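Local coordinates for protein tartrate dehydrogenase/decarboxylase (Pseudomonas putida, PDB 3FLK) that oxidises (+)-tartrate to oxaloglycolate with NAD(+), converts meso-tartrate to D-glycerate and decarboxylates D-malate oxidatively to pyruvate, at residues A[138-146]-A[158-168]; A[23-34]-A[349-360]. The protein carries 1 engineered substitution. All coordinates share one frame; numbering follows the deposited sequence.

How the interactions relate
The two contacts lie on opposite sides of the chain's centre, their own centres 40 Å apart and their nearest atoms about 25 Å apart, so neither touches the other. Interaction 1 is local in sequence, a hairpin whose strand 156-164 pairs with a strand of the second subunit. Interaction 2 joins the first helix of the chain to the last, and the chain between them includes the hairpin. Neither supplies a named metal or oxalate ligand: the side chain of E140 in interaction 1 is about 11 Å from a bound oxalate and about 12 Å from a magnesium ion, and that of T349 in interaction 2 is about 7 Å from bound NADH.

Interaction 1 of 2, residues A[138-146]-A[158-168]; sequences EGEYSSLGG and IQESIFTRRGV
The hydroxyl OG1 of T164 is gripped twice: it donates to E138 OE2 at 2.7 Å, on the syn lone pair of that oxygen, and accepts from G167 N at 3.0 Å, which makes T164 the N-cap of helix 165-181. The other carboxylate oxygen, E138 OE1, takes T164 N at 2.9 Å from above the carboxylate plane. Were E138 replaced by an alanine, both acceptors would be gone, and the T164 hydroxyl and amide would probably lose these partners where strand passes into helix. Next along, G139 N donates to I162 O, while G139 CA lies over one face of the F163 ring, 3.7 Å from its centroid. The carboxylate of E140 comes to the ring's edge with its plane turned 74° from the ring, and S244 and L246 hold its oxygens. With OG anti to N (chi1 169°), S142 reaches E160 O at 2.7 Å and also accepts from L144 N, closing an ST turn. Beyond it, L144 CD1 presses on I162 CG1 at a tight 3.5 Å, and G146 and I158 exchange two backbone bonds. Loop 138-144 leads into strand 145-148, partner of strand 156-164 in an antiparallel beta hairpin whose sheet continues into the second subunit.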
# COMPACT_ATOMS: atom_id res chain seq x y z
N GLU A 138 -8.94 -9.72 -12.64
CA GLU A 138 -10.15 -9.47 -11.85
C GLU A 138 -9.83 -8.65 -10.59
O GLU A 138 -8.85 -7.91 -10.56
CB GLU A 138 -10.89 -10.79 -11.52
CG GLU A 138 -10.04 -11.85 -10.79
CD GLU A 138 -10.81 -13.13 -10.46
OE1 GLU A 138 -10.75 -13.58 -9.30
OE2 GLU A 138 -11.48 -13.69 -11.36
N GLY A 139 -10.67 -8.78 -9.57
CA GLY A 139 -10.40 -8.15 -8.28
C GLY A 139 -10.90 -6.72 -8.15
O GLY A 139 -12.01 -6.40 -8.58
N GLU A 140 -10.06 -5.87 -7.56
CA GLU A 140 -10.44 -4.50 -7.21
C GLU A 140 -10.47 -3.55 -8.40
O GLU A 140 -11.18 -2.55 -8.37
CB GLU A 140 -9.49 -3.94 -6.13
CG GLU A 140 -9.31 -4.83 -4.90
CD GLU A 140 -8.14 -5.80 -5.02
OE1 GLU A 140 -7.76 -6.18 -6.15
OE2 GLU A 140 -7.59 -6.18 -3.96
N TYR A 141 -9.69 -3.85 -9.43
CA TYR A 141 -9.67 -3.02 -10.63
C TYR A 141 -10.88 -3.33 -11.49
O TYR A 141 -10.98 -4.39 -12.10
CB TYR A 141 -8.35 -3.14 -11.39
CG TYR A 141 -7.20 -2.45 -10.68
CD1 TYR A 141 -7.43 -1.58 -9.62
CD2 TYR A 141 -5.88 -2.65 -11.09
CE1 TYR A 141 -6.37 -0.94 -8.97
CE2 TYR A 141 -4.82 -2.02 -10.45
CZ TYR A 141 -5.07 -1.17 -9.39
OH TYR A 141 -4.03 -0.54 -8.76
N SER A 142 -11.80 -2.37 -11.52
CA SER A 142 -13.13 -2.61 -12.03
C SER A 142 -13.72 -1.37 -12.67
O SER A 142 -13.39 -0.24 -12.28
CB SER A 142 -14.02 -3.08 -10.88
OG SER A 142 -15.39 -3.10 -11.25
N SER A 143 -14.57 -1.58 -13.66
CA SER A 143 -15.38 -0.52 -14.25
C SER A 143 -16.86 -0.83 -14.03
O SER A 143 -17.73 -0.33 -14.75
CB SER A 143 -15.04 -0.36 -15.73
OG SER A 143 -15.27 -1.58 -16.43
N LEU A 144 -17.14 -1.67 -13.03
CA LEU A 144 -18.50 -2.06 -12.69
C LEU A 144 -19.05 -1.19 -11.58
O LEU A 144 -18.38 -0.98 -10.56
CB LEU A 144 -18.56 -3.53 -12.27
CG LEU A 144 -17.79 -4.56 -13.09
CD1 LEU A 144 -17.57 -5.80 -12.26
CD2 LEU A 144 -18.51 -4.90 -14.38
N GLY A 145 -20.27 -0.70 -11.78
CA GLY A 145 -20.93 0.16 -10.81
C GLY A 145 -21.47 1.39 -11.51
O GLY A 145 -22.00 1.31 -12.62
N GLY A 146 -21.33 2.54 -10.85
CA GLY A 146 -21.78 3.81 -11.42
C GLY A 146 -22.18 4.83 -10.37
O GLY A 146 -21.85 4.70 -9.19
N ILE A 158 -20.93 3.83 -6.61
CA ILE A 158 -20.75 2.41 -6.31
C ILE A 158 -19.71 1.79 -7.24
O ILE A 158 -19.71 2.04 -8.45
CB ILE A 158 -22.08 1.63 -6.44
CG1 ILE A 158 -23.19 2.35 -5.67
CG2 ILE A 158 -21.92 0.20 -5.92
CD1 ILE A 158 -24.54 2.28 -6.34
N GLN A 159 -18.84 0.97 -6.66
CA GLN A 159 -17.77 0.30 -7.38
C GLN A 159 -17.72 -1.18 -6.95
O GLN A 159 -17.54 -1.46 -5.77
CB GLN A 159 -16.44 1.00 -7.08
CG GLN A 159 -15.20 0.34 -7.67
CD GLN A 159 -14.97 0.73 -9.11
OE1 GLN A 159 -15.35 -0.01 -10.03
NE2 GLN A 159 -14.37 1.89 -9.33
N GLU A 160 -17.90 -2.10 -7.89
CA GLU A 160 -17.90 -3.54 -7.58
C GLU A 160 -16.52 -4.17 -7.73
O GLU A 160 -15.78 -3.84 -8.65
CB GLU A 160 -18.90 -4.30 -8.45
CG GLU A 160 -20.34 -4.16 -8.03
CD GLU A 160 -21.03 -3.01 -8.73
OE1 GLU A 160 -21.10 -3.02 -9.97
OE2 GLU A 160 -21.51 -2.10 -8.03
N SER A 161 -16.20 -5.09 -6.83
CA SER A 161 -15.01 -5.93 -6.93
C SER A 161 -15.44 -7.38 -7.12
O SER A 161 -16.23 -7.90 -6.33
CB SER A 161 -14.14 -5.81 -5.68
OG SER A 161 -13.51 -4.55 -5.60
N ILE A 162 -14.92 -8.03 -8.16
CA ILE A 162 -15.28 -9.41 -8.47
C ILE A 162 -14.09 -10.35 -8.32
O ILE A 162 -13.03 -10.12 -8.90
CB ILE A 162 -15.84 -9.55 -9.92
CG1 ILE A 162 -16.93 -8.51 -10.21
CG2 ILE A 162 -16.35 -10.99 -10.18
CD1 ILE A 162 -18.19 -8.63 -9.38
N PHE A 163 -14.28 -11.39 -7.53
CA PHE A 163 -13.33 -12.49 -7.41
C PHE A 163 -14.04 -13.79 -7.77
O PHE A 163 -15.18 -14.01 -7.35
CB PHE A 163 -12.74 -12.56 -6.00
CG PHE A 163 -11.92 -11.35 -5.62
CD1 PHE A 163 -10.53 -11.39 -5.70
CD2 PHE A 163 -12.53 -10.18 -5.17
CE1 PHE A 163 -9.75 -10.28 -5.34
CE2 PHE A 163 -11.76 -9.06 -4.82
CZ PHE A 163 -10.38 -9.11 -4.90
N THR A 164 -13.39 -14.64 -8.56
CA THR A 164 -13.96 -15.93 -8.95
C THR A 164 -13.07 -17.06 -8.44
O THR A 164 -11.88 -16.86 -8.22
CB THR A 164 -14.13 -16.06 -10.48
OG1 THR A 164 -12.85 -15.98 -11.13
CG2 THR A 164 -15.05 -14.98 -11.03
N ARG A 165 -13.65 -18.25 -8.25
CA ARG A 165 -12.84 -19.42 -7.88
C ARG A 165 -11.80 -19.71 -8.95
O ARG A 165 -10.64 -19.99 -8.62
CB ARG A 165 -13.71 -20.66 -7.64
CG ARG A 165 -12.89 -21.87 -7.19
CD ARG A 165 -13.74 -23.08 -6.86
NE ARG A 165 -14.33 -22.98 -5.53
CZ ARG A 165 -14.63 -24.02 -4.76
NH1 ARG A 165 -14.39 -25.26 -5.17
NH2 ARG A 165 -15.16 -23.82 -3.56
N ARG A 166 -12.20 -19.64 -10.21
CA ARG A 166 -11.31 -19.89 -11.34
C ARG A 166 -10.09 -18.96 -11.32
O ARG A 166 -8.95 -19.43 -11.35
CB ARG A 166 -12.05 -19.77 -12.68
CG ARG A 166 -13.08 -20.88 -12.90
CD ARG A 166 -13.63 -20.85 -14.33
NE ARG A 166 -14.57 -21.94 -14.56
CZ ARG A 166 -15.90 -21.84 -14.44
NH1 ARG A 166 -16.45 -20.69 -14.09
NH2 ARG A 166 -16.66 -22.89 -14.68
N GLY A 167 -10.34 -17.66 -11.23
CA GLY A 167 -9.28 -16.65 -11.20
C GLY A 167 -8.41 -16.68 -9.96
O GLY A 167 -7.19 -16.51 -10.05
N VAL A 168 -9.02 -16.88 -8.80
CA VAL A 168 -8.29 -16.94 -7.54
C VAL A 168 -7.41 -18.20 -7.48
O VAL A 168 -6.23 -18.12 -7.16
CB VAL A 168 -9.23 -16.82 -6.31
CG1 VAL A 168 -8.51 -17.20 -5.03
CG2 VAL A 168 -9.79 -15.39 -6.20
O HOH W 1 -13.25 -2.15 -6.71

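Interaction 2 of 2, residues A[23-34]-A[349-360]; sequences EGIRVLEAAALK and TQQVGAAISDTL
The first helix of the chain, 17-35, and the last, 349-361, pack side by side, nearly parallel and knobs-into-holes, with helix 299-313 against V27 and I356 and strand 39-43 against I25 and L28. The axes of the two segments approach to 9.0 Å, 9° from parallel. At G353 there is no side chain, and E23 OE2 fills the place a CB would take, 3.3 Å from G353 CA. E23 sits as a knob among T349, Q350, G353 and A354, and a water joins its OE1 to Q350 NE2, which N294 also holds. The extended chain of R26 crosses to the second helix and lays one face of its guanidinium over A354 CB. At the edge of that group, R26 NH1 forms a long salt bridge of 3.3 Å with E23 OE2, in the guanidinium plane. Farther along, V27 fits among G353, I356, S357 and L360, its CG1 3.9 Å from L360 CD1. L360 answers by entering the hole formed by V27, A30, A31 and K34, its CD2 3.8 Å from A30 O. K34, bent at its last torsion (chi4 74°), donates from NZ to L363 O and, in the carbonyl plane, to L360 O at 3.0 Å.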
# COMPACT_ATOMS: atom_id res chain seq x y z
N GLU A 23 15.66 1.62 -26.49
CA GLU A 23 16.80 1.08 -25.75
C GLU A 23 16.64 -0.41 -25.45
O GLU A 23 17.60 -1.17 -25.51
CB GLU A 23 17.06 1.87 -24.46
CG GLU A 23 17.35 3.37 -24.67
CD GLU A 23 18.37 3.64 -25.78
OE1 GLU A 23 18.13 4.57 -26.58
OE2 GLU A 23 19.39 2.92 -25.85
N GLY A 24 15.41 -0.82 -25.14
CA GLY A 24 15.08 -2.23 -24.98
C GLY A 24 15.34 -3.02 -26.26
O GLY A 24 15.98 -4.07 -26.23
N ILE A 25 14.85 -2.49 -27.38
CA ILE A 25 15.06 -3.11 -28.69
C ILE A 25 16.55 -3.18 -29.05
O ILE A 25 17.02 -4.20 -29.56
CB ILE A 25 14.24 -2.39 -29.80
CG1 ILE A 25 12.73 -2.61 -29.56
CG2 ILE A 25 14.63 -2.89 -31.20
CD1 ILE A 25 11.83 -1.63 -30.29
N ARG A 26 17.28 -2.11 -28.76
CA ARG A 26 18.73 -2.04 -28.98
C ARG A 26 19.45 -3.23 -28.32
O ARG A 26 20.22 -3.93 -28.98
CB ARG A 26 19.28 -0.72 -28.45
CG ARG A 26 20.75 -0.46 -28.73
CD ARG A 26 21.18 0.82 -28.03
NE ARG A 26 22.38 1.41 -28.61
CZ ARG A 26 22.74 2.68 -28.45
NH1 ARG A 26 22.00 3.50 -27.71
NH2 ARG A 26 23.85 3.13 -29.02
N VAL A 27 19.19 -3.43 -27.03
CA VAL A 27 19.83 -4.51 -26.27
C VAL A 27 19.37 -5.90 -26.74
O VAL A 27 20.17 -6.84 -26.78
CB VAL A 27 19.61 -4.35 -24.74
CG1 VAL A 27 20.30 -5.46 -23.96
CG2 VAL A 27 20.10 -2.98 -24.26
N LEU A 28 18.09 -6.01 -27.08
CA LEU A 28 17.54 -7.26 -27.62
C LEU A 28 18.18 -7.65 -28.95
O LEU A 28 18.47 -8.82 -29.19
CB LEU A 28 16.02 -7.18 -27.77
CG LEU A 28 15.14 -7.24 -26.52
CD1 LEU A 28 13.70 -6.90 -26.88
CD2 LEU A 28 15.20 -8.60 -25.86
N GLU A 29 18.39 -6.65 -29.81
CA GLU A 29 19.04 -6.87 -31.11
C GLU A 29 20.51 -7.27 -30.94
O GLU A 29 21.02 -8.09 -31.70
CB GLU A 29 18.89 -5.64 -32.01
CG GLU A 29 17.50 -5.50 -32.64
CD GLU A 29 17.28 -4.19 -33.38
OE1 GLU A 29 17.96 -3.19 -33.08
OE2 GLU A 29 16.41 -4.16 -34.28
N ALA A 30 21.17 -6.71 -29.93
CA ALA A 30 22.54 -7.10 -29.58
C ALA A 30 22.58 -8.52 -29.03
O ALA A 30 23.50 -9.29 -29.33
CB ALA A 30 23.14 -6.12 -28.58
N ALA A 31 21.57 -8.88 -28.23
CA ALA A 31 21.43 -10.23 -27.70
C ALA A 31 21.13 -11.23 -28.82
O ALA A 31 21.64 -12.35 -28.81
CB ALA A 31 20.35 -10.28 -26.63
N ALA A 32 20.30 -10.82 -29.77
CA ALA A 32 19.92 -11.66 -30.91
C ALA A 32 21.13 -11.99 -31.78
O ALA A 32 21.33 -13.15 -32.17
CB ALA A 32 18.84 -11.00 -31.74
N LEU A 33 21.95 -10.98 -32.06
CA LEU A 33 23.17 -11.14 -32.84
C LEU A 33 24.15 -12.10 -32.16
O LEU A 33 24.70 -13.00 -32.80
CB LEU A 33 23.83 -9.77 -33.07
CG LEU A 33 25.15 -9.71 -33.86
CD1 LEU A 33 24.92 -9.99 -35.35
CD2 LEU A 33 25.83 -8.37 -33.66
N LYS A 34 24.36 -11.90 -30.85
CA LYS A 34 25.31 -12.67 -30.06
C LYS A 34 24.97 -14.16 -29.97
O LYS A 34 25.86 -15.01 -30.03
CB LYS A 34 25.43 -12.08 -28.66
CG LYS A 34 26.59 -12.60 -27.83
CD LYS A 34 26.50 -12.12 -26.40
CE LYS A 34 27.72 -12.52 -25.59
NZ LYS A 34 28.91 -11.71 -25.95
N THR A 349 19.32 8.40 -20.84
CA THR A 349 18.62 7.18 -21.24
C THR A 349 19.39 6.42 -22.32
O THR A 349 19.65 5.22 -22.18
CB THR A 349 17.20 7.51 -21.77
OG1 THR A 349 16.48 8.26 -20.78
CG2 THR A 349 16.42 6.24 -22.10
N GLN A 350 19.76 7.13 -23.38
CA GLN A 350 20.42 6.54 -24.55
C GLN A 350 21.82 6.03 -24.22
O GLN A 350 22.24 5.01 -24.74
CB GLN A 350 20.47 7.54 -25.71
CG GLN A 350 19.10 7.90 -26.32
CD GLN A 350 18.26 8.81 -25.42
OE1 GLN A 350 18.79 9.55 -24.58
NE2 GLN A 350 16.94 8.75 -25.60
N GLN A 351 22.52 6.75 -23.34
CA GLN A 351 23.86 6.35 -22.91
C GLN A 351 23.85 5.06 -22.08
O GLN A 351 24.75 4.24 -22.20
CB GLN A 351 24.55 7.48 -22.13
CG GLN A 351 25.03 8.63 -23.01
CD GLN A 351 25.59 9.80 -22.21
OE1 GLN A 351 25.12 10.10 -21.12
NE2 GLN A 351 26.60 10.47 -22.77
N VAL A 352 22.83 4.89 -21.25
CA VAL A 352 22.68 3.65 -20.47
C VAL A 352 22.36 2.47 -21.39
O VAL A 352 22.95 1.39 -21.26
CB VAL A 352 21.62 3.79 -19.34
CG1 VAL A 352 21.44 2.46 -18.59
CG2 VAL A 352 22.02 4.89 -18.37
N GLY A 353 21.44 2.69 -22.33
CA GLY A 353 21.13 1.69 -23.36
C GLY A 353 22.37 1.24 -24.11
O GLY A 353 22.61 0.04 -24.28
N ALA A 354 23.17 2.22 -24.53
CA ALA A 354 24.43 1.96 -25.23
C ALA A 354 25.45 1.20 -24.38
O ALA A 354 26.12 0.30 -24.87
CB ALA A 354 25.04 3.27 -25.73
N ALA A 355 25.54 1.57 -23.10
CA ALA A 355 26.47 0.93 -22.16
C ALA A 355 26.12 -0.54 -21.90
O ALA A 355 27.01 -1.39 -21.83
CB ALA A 355 26.52 1.71 -20.85
N ILE A 356 24.83 -0.84 -21.77
CA ILE A 356 24.37 -2.22 -21.56
C ILE A 356 24.58 -3.05 -22.82
O ILE A 356 25.07 -4.18 -22.76
CB ILE A 356 22.89 -2.27 -21.08
CG1 ILE A 356 22.76 -1.61 -19.70
CG2 ILE A 356 22.39 -3.72 -21.02
CD1 ILE A 356 21.33 -1.28 -19.29
N SER A 357 24.23 -2.47 -23.97
CA SER A 357 24.42 -3.11 -25.27
C SER A 357 25.89 -3.45 -25.54
O SER A 357 26.21 -4.56 -25.97
CB SER A 357 23.85 -2.23 -26.38
OG SER A 357 23.77 -2.94 -27.60
N ASP A 358 26.78 -2.49 -25.27
CA ASP A 358 28.22 -2.69 -25.45
C ASP A 358 28.79 -3.73 -24.50
O ASP A 358 29.59 -4.58 -24.90
CB ASP A 358 28.98 -1.38 -25.30
CG ASP A 358 30.48 -1.54 -25.55
OD1 ASP A 358 30.85 -2.15 -26.58
OD2 ASP A 358 31.28 -1.07 -24.71
N THR A 359 28.40 -3.66 -23.23
CA THR A 359 28.83 -4.62 -22.21
C THR A 359 28.41 -6.04 -22.60
O THR A 359 29.20 -6.98 -22.48
CB THR A 359 28.26 -4.25 -20.82
OG1 THR A 359 28.71 -2.93 -20.46
CG2 THR A 359 28.71 -5.23 -19.75
N LEU A 360 27.18 -6.18 -23.09
CA LEU A 360 26.65 -7.47 -23.52
C LEU A 360 27.48 -8.06 -24.66
O LEU A 360 27.83 -9.24 -24.63
CB LEU A 360 25.18 -7.34 -23.93
CG LEU A 360 24.37 -8.61 -24.22
CD1 LEU A 360 22.93 -8.40 -23.84
CD2 LEU A 360 24.48 -9.02 -25.68
O HOH W 2 15.76 6.30 -26.60